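PDB 7C28: synergistic-type venom protein S2C4 from Dendroaspis jamesoni kaimosae, which probably enhances the toxicity of other toxins and forms an unusual homodimer. Local coordinates for residues Thr2-Lys7 with Val38-Thr43; Gln21-Lys26 with Val55-Thr60. All blocks are in the same frame, centred on the assembly; numbering follows the deposited sequence.

Contact 1 of 2, residues Thr2-Lys7 with Val38-Thr43; sequences TCVTDK and VKRGCT. With SO4 (sulfate ion), chain D.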
loop_
_atom_site.group_PDB
_atom_site.type_symbol
_atom_site.label_atom_id
_atom_site.label_comp_id
_atom_site.label_asym_id
_atom_site.label_seq_id
_atom_site.Cartn_x
_atom_site.Cartn_y
_atom_site.Cartn_z
ATOM N N THR A 2 -9.951 17.191 5.291
ATOM C CA THR A 2 -8.566 17.490 5.630
ATOM C C THR A 2 -7.740 16.220 5.486
ATOM O O THR A 2 -8.120 15.166 6.010
ATOM C CB THR A 2 -8.452 18.036 7.059
ATOM O OG1 THR A 2 -9.404 19.089 7.245
ATOM C CG2 THR A 2 -7.048 18.563 7.330
ATOM N N CYS A 3 -6.619 16.324 4.769
ATOM C CA CYS A 3 -5.724 15.206 4.515
ATOM C C CYS A 3 -4.297 15.582 4.891
ATOM O O CYS A 3 -3.890 16.740 4.770
ATOM C CB CYS A 3 -5.751 14.777 3.047
ATOM S SG CYS A 3 -7.372 14.377 2.396
ATOM N N VAL A 4 -3.531 14.584 5.337
ATOM C CA VAL A 4 -2.097 14.779 5.525
ATOM C C VAL A 4 -1.429 14.963 4.171
ATOM O O VAL A 4 -1.777 14.288 3.192
ATOM C CB VAL A 4 -1.489 13.588 6.280
ATOM C CG1 VAL A 4 -0.022 13.847 6.582
ATOM C CG2 VAL A 4 -2.275 13.313 7.551
ATOM N N THR A 5 -0.436 15.853 4.112
ATOM C CA THR A 5 0.270 16.144 2.869
ATOM C C THR A 5 1.754 15.830 2.916
ATOM O O THR A 5 2.340 15.534 1.871
ATOM C CB THR A 5 0.093 17.617 2.477
ATOM O OG1 THR A 5 0.355 18.446 3.614
ATOM C CG2 THR A 5 -1.323 17.863 1.988
ATOM N N ASP A 6 2.384 15.919 4.083
ATOM C CA ASP A 6 3.789 15.578 4.220
ATOM C C ASP A 6 4.021 15.090 5.639
ATOM O O ASP A 6 3.278 15.438 6.560
ATOM C CB ASP A 6 4.712 16.758 3.891
ATOM C CG ASP A 6 6.154 16.327 3.691
ATOM O OD1 ASP A 6 7.067 17.082 4.087
ATOM O OD2 ASP A 6 6.378 15.223 3.149
ATOM N N LYS A 7 5.056 14.271 5.801
ATOM C CA LYS A 7 5.375 13.674 7.092
ATOM C C LYS A 7 6.871 13.413 7.131
ATOM O O LYS A 7 7.386 12.673 6.288
ATOM C CB LYS A 7 4.588 12.382 7.301
ATOM C CG LYS A 7 4.967 11.611 8.538
ATOM C CD LYS A 7 3.995 10.468 8.767
ATOM C CE LYS A 7 4.465 9.554 9.883
ATOM N NZ LYS A 7 3.517 8.426 10.102
ATOM N N VAL A 38 6.318 7.484 1.263
ATOM C CA VAL A 38 4.861 7.456 1.203
ATOM C C VAL A 38 4.374 8.867 0.899
ATOM O O VAL A 38 4.506 9.773 1.729
ATOM C CB VAL A 38 4.248 6.925 2.503
ATOM C CG1 VAL A 38 2.747 6.761 2.342
ATOM C CG2 VAL A 38 4.889 5.605 2.882
ATOM N N LYS A 39 3.798 9.057 -0.287
ATOM C CA LYS A 39 3.211 10.338 -0.652
ATOM C C LYS A 39 1.786 10.412 -0.121
ATOM O O LYS A 39 1.041 9.431 -0.167
ATOM C CB LYS A 39 3.217 10.531 -2.170
ATOM C CG LYS A 39 4.583 10.366 -2.830
ATOM C CD LYS A 39 5.516 11.517 -2.492
ATOM C CE LYS A 39 6.917 11.290 -3.055
ATOM N NZ LYS A 39 6.980 11.480 -4.536
ATOM N N ARG A 40 1.414 11.584 0.386
ATOM C CA ARG A 40 0.107 11.791 0.994
ATOM C C ARG A 40 -0.473 13.120 0.528
ATOM O O ARG A 40 0.259 14.092 0.331
ATOM C CB ARG A 40 0.201 11.763 2.529
ATOM C CG ARG A 40 0.850 10.511 3.111
ATOM C CD ARG A 40 1.250 10.733 4.556
ATOM N NE ARG A 40 1.321 9.494 5.332
ATOM C CZ ARG A 40 2.456 8.868 5.642
ATOM N NH1 ARG A 40 3.618 9.358 5.237
ATOM N NH2 ARG A 40 2.432 7.748 6.358
ATOM N N GLY A 41 -1.789 13.156 0.339
ATOM C CA GLY A 41 -2.452 14.394 -0.003
ATOM C C GLY A 41 -3.906 14.158 -0.382
ATOM O O GLY A 41 -4.441 13.058 -0.215
ATOM N N CYS A 42 -4.528 15.230 -0.870
ATOM C CA CYS A 42 -5.887 15.210 -1.396
ATOM C C CYS A 42 -5.912 14.707 -2.839
ATOM O O CYS A 42 -4.927 14.800 -3.579
ATOM C CB CYS A 42 -6.513 16.609 -1.342
ATOM S SG CYS A 42 -6.583 17.358 0.297
ATOM N N THR A 43 -7.078 14.214 -3.250
ATOM C CA THR A 43 -7.286 13.824 -4.638
ATOM C C THR A 43 -8.778 13.647 -4.884
ATOM O O THR A 43 -9.567 13.478 -3.948
ATOM C CB THR A 43 -6.530 12.539 -4.993
ATOM O OG1 THR A 43 -6.660 12.284 -6.397
ATOM C CG2 THR A 43 -7.069 11.355 -4.202
HETATM S S SO4 D . 6.074 6.980 6.952
HETATM O O1 SO4 D . 6.031 7.964 5.873
HETATM O O2 SO4 D . 6.772 5.778 6.500
HETATM O O3 SO4 D . 4.706 6.644 7.326
HETATM O O4 SO4 D . 6.788 7.540 8.095
HETATM O O HOH W 1 3.900 13.779 1.168
#

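Contact 2 of 2, residues Gln21-Lys26 with Val55-Thr60; sequences QKICFK and VKCCNT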
loop_
_atom_site.group_PDB
_atom_site.type_symbol
_atom_site.label_atom_id
_atom_site.label_comp_id
_atom_site.label_asym_id
_atom_site.label_seq_id
_atom_site.Cartn_x
_atom_site.Cartn_y
_atom_site.Cartn_z
ATOM N N GLN A 21 -12.293 17.487 -4.354
ATOM C CA GLN A 21 -11.330 16.486 -3.893
ATOM C C GLN A 21 -11.919 15.867 -2.628
ATOM O O GLN A 21 -11.895 16.480 -1.559
ATOM C CB GLN A 21 -9.961 17.113 -3.637
ATOM C CG GLN A 21 -9.280 17.681 -4.875
ATOM C CD GLN A 21 -7.913 18.282 -4.571
ATOM O OE1 GLN A 21 -7.737 18.993 -3.577
ATOM N NE2 GLN A 21 -6.939 17.997 -5.428
ATOM N N LYS A 22 -12.446 14.646 -2.741
ATOM C CA LYS A 22 -13.166 14.030 -1.628
ATOM C C LYS A 22 -12.496 12.760 -1.109
ATOM O O LYS A 22 -13.145 11.959 -0.433
ATOM C CB LYS A 22 -14.610 13.734 -2.039
ATOM C CG LYS A 22 -15.267 14.853 -2.842
ATOM C CD LYS A 22 -16.663 14.465 -3.323
ATOM C CE LYS A 22 -17.483 15.701 -3.683
ATOM N NZ LYS A 22 -18.564 15.416 -4.667
ATOM N N ILE A 23 -11.208 12.569 -1.389
ATOM C CA ILE A 23 -10.471 11.382 -0.968
ATOM C C ILE A 23 -9.083 11.808 -0.492
ATOM O O ILE A 23 -8.466 12.701 -1.080
ATOM C CB ILE A 23 -10.360 10.359 -2.125
ATOM C CG1 ILE A 23 -11.736 10.010 -2.704
ATOM C CG2 ILE A 23 -9.626 9.106 -1.689
ATOM C CD1 ILE A 23 -12.603 9.179 -1.794
ATOM N N CYS A 24 -8.589 11.170 0.566
ATOM C CA CYS A 24 -7.176 11.236 0.926
ATOM C C CYS A 24 -6.482 9.981 0.413
ATOM O O CYS A 24 -7.103 8.921 0.293
ATOM C CB CYS A 24 -6.955 11.352 2.435
ATOM S SG CYS A 24 -7.877 12.627 3.315
ATOM N N PHE A 25 -5.190 10.104 0.094
ATOM C CA PHE A 25 -4.434 8.976 -0.435
ATOM C C PHE A 25 -3.096 8.815 0.272
ATOM O O PHE A 25 -2.530 9.770 0.809
ATOM C CB PHE A 25 -4.197 9.111 -1.957
ATOM C CG PHE A 25 -3.160 10.140 -2.332
ATOM C CD1 PHE A 25 -1.811 9.806 -2.404
ATOM C CD2 PHE A 25 -3.538 11.438 -2.632
ATOM C CE1 PHE A 25 -0.863 10.752 -2.748
ATOM C CE2 PHE A 25 -2.594 12.387 -2.979
ATOM C CZ PHE A 25 -1.252 12.040 -3.040
ATOM N N LYS A 26 -2.616 7.573 0.273
ATOM C CA LYS A 26 -1.235 7.216 0.561
ATOM C C LYS A 26 -0.683 6.445 -0.629
ATOM O O LYS A 26 -1.377 5.596 -1.194
ATOM C CB LYS A 26 -1.129 6.362 1.828
ATOM C CG LYS A 26 -1.795 6.958 3.047
ATOM C CD LYS A 26 -1.771 5.983 4.204
ATOM C CE LYS A 26 -0.354 5.806 4.735
ATOM N NZ LYS A 26 -0.345 5.077 6.032
ATOM N N VAL A 55 -1.255 1.587 -2.926
ATOM C CA VAL A 55 -2.031 2.801 -2.685
ATOM C C VAL A 55 -3.145 2.473 -1.702
ATOM O O VAL A 55 -3.792 1.425 -1.811
ATOM C CB VAL A 55 -2.611 3.391 -3.995
ATOM C CG1 VAL A 55 -3.803 4.325 -3.716
ATOM C CG2 VAL A 55 -1.538 4.143 -4.779
ATOM N N LYS A 56 -3.391 3.377 -0.759
ATOM C CA LYS A 56 -4.536 3.271 0.133
ATOM C C LYS A 56 -5.326 4.567 0.048
ATOM O O LYS A 56 -4.743 5.653 0.115
ATOM C CB LYS A 56 -4.096 2.982 1.573
ATOM C CG LYS A 56 -5.172 3.242 2.622
ATOM C CD LYS A 56 -4.665 2.909 4.022
ATOM C CE LYS A 56 -5.709 3.212 5.077
ATOM N NZ LYS A 56 -5.152 3.046 6.450
ATOM N N CYS A 57 -6.644 4.454 -0.124
ATOM C CA CYS A 57 -7.512 5.616 -0.257
ATOM C C CYS A 57 -8.647 5.549 0.753
ATOM O O CYS A 57 -9.241 4.489 0.965
ATOM C CB CYS A 57 -8.105 5.712 -1.667
ATOM S SG CYS A 57 -7.005 6.382 -2.940
ATOM N N CYS A 58 -8.937 6.691 1.374
ATOM C CA CYS A 58 -9.922 6.798 2.445
ATOM C C CYS A 58 -10.574 8.173 2.339
ATOM O O CYS A 58 -10.076 9.062 1.645
ATOM C CB CYS A 58 -9.290 6.574 3.819
ATOM S SG CYS A 58 -7.792 7.503 4.056
ATOM N N ASN A 59 -11.695 8.358 3.027
ATOM C CA ASN A 59 -12.419 9.623 2.903
ATOM C C ASN A 59 -12.955 10.117 4.249
ATOM O O ASN A 59 -14.092 10.577 4.361
ATOM C CB ASN A 59 -13.548 9.485 1.879
ATOM C CG ASN A 59 -14.717 8.655 2.392
ATOM O OD1 ASN A 59 -14.557 7.766 3.232
ATOM N ND2 ASN A 59 -15.909 8.975 1.909
ATOM N N THR A 60 -12.121 10.080 5.286
ATOM C CA THR A 60 -12.405 10.818 6.510
ATOM C C THR A 60 -11.182 11.633 6.901
ATOM O O THR A 60 -10.077 11.405 6.406
ATOM C CB THR A 60 -12.803 9.892 7.670
ATOM O OG1 THR A 60 -11.785 8.902 7.857
ATOM C CG2 THR A 60 -14.138 9.210 7.390
HETATM O O HOH W 2 -3.602 5.526 7.034
#

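Contact 1 of 2, residues Thr2-Lys7 with Val38-Thr43
Arg-40 lies side by side with Val-4, the two side chains pointing the same way, and Arg-40 CD is 3.9 Å from Val-4 CG1. In this three-finger toxin the contact brings strand 2-8 of the first finger against strand 35-43, an edge of the three-stranded sheet. The segment axes run 149° apart, yet the backbones do not pair as in a sheet: Val-4 O meets Gly-41 N at a poor hydrogen-bonding angle. Weak CA-H...O contacts serve instead, from Gly-41 CA to Val-4 O and from Thr-5 CA to Arg-40 O, each 3.3 Å. Thr-5 CG2 rests on Gly-41 CA, where no side chain intervenes. The guanidinium is flanked on both faces: Lys-7 CD lies 3.6 Å above one face, toward the rim, and Val-38 CG1 over the centre of the opposite face. A sulfate, probably from the crystallisation liquor, meets its edge in plane, Arg-40 NH1 donating to O1 almost straight (2.9 Å, 178°) and NH2 to O3. The sulfate's negative charge probably eases the approach of Lys-7 NZ to Arg-40 NH2. Arg-40 NE is hydrogen-bonded to Asn-64 O. At the other end, Cys-3 SG touches Cys-42 SG at 3.7 Å, unbonded: the first is joined to Cys-24, the second to Cys-17.

Contact 2 of 2, residues Gln21-Lys26 with Val55-Thr60
Ile-23 CG2 fits the notch between Cys-57 CB, 3.7 Å away, and Cys-58 O, 3.4 Å away. CG2 stands anti to the backbone N, while the other branch carries CD1 to Asn-59 CB, where the two side chains cross obliquely; Asn-59 CB also abuts Lys-22 O. The reverse fit involves Cys-57, whose SG is a bump received between Ile-23 CG2 and Phe-25 CB, at 4.0 Å from each. Beyond CB, Phe-25 turns away from this strand, and its ring packs toward Thr-43. Beneath these fits run the central strand and one edge strand of the three-finger toxin sheet, antiparallel at 159°. Two reciprocal pairs of backbone hydrogen bonds, Cys-24 with Cys-58 and Lys-26 with Lys-56, bracket the non-hydrogen-bonded pair Phe-25 with Cys-57. On the face opposite Phe-25, Cys-24 CB lies 4.3 Å from Cys-58 SG, and the lysine chains run close, Lys-26 CD to Lys-56 CD 4.2 Å. Lys-56 is extended, whereas Lys-26 bends at chi3 (70°), which places CE off the straight line. Lys-26 NZ is hydrogen-bonded to Lys-65 O and lies 5.2 Å from Lys-56 NZ. A water accepts from Lys-56 NZ at 3.0 Å and only weakly from Lys-26 NZ.

In the fold
The chain enters contact 1 at once through 2-7, turns back along strand 11-16, and reaches contact 2 with 21-26. Strand 23-32 then reverses into strand 35-43, whose end at 38-43 closes contact 1 after 30 intervening residues. Only later does 55-60 return to close contact 2, so the two loops cross rather than nest. Contact 1 ties the two-stranded sheet to the three-stranded one; contact 2 joins strands within the latter. Their centres are 9 Å apart, and they are joined directly by the Cys-3 to Cys-24 disulfide and a probable hydrogen bond from Thr-43 N to Ile-23 O. Both contacts also touch the second subunit.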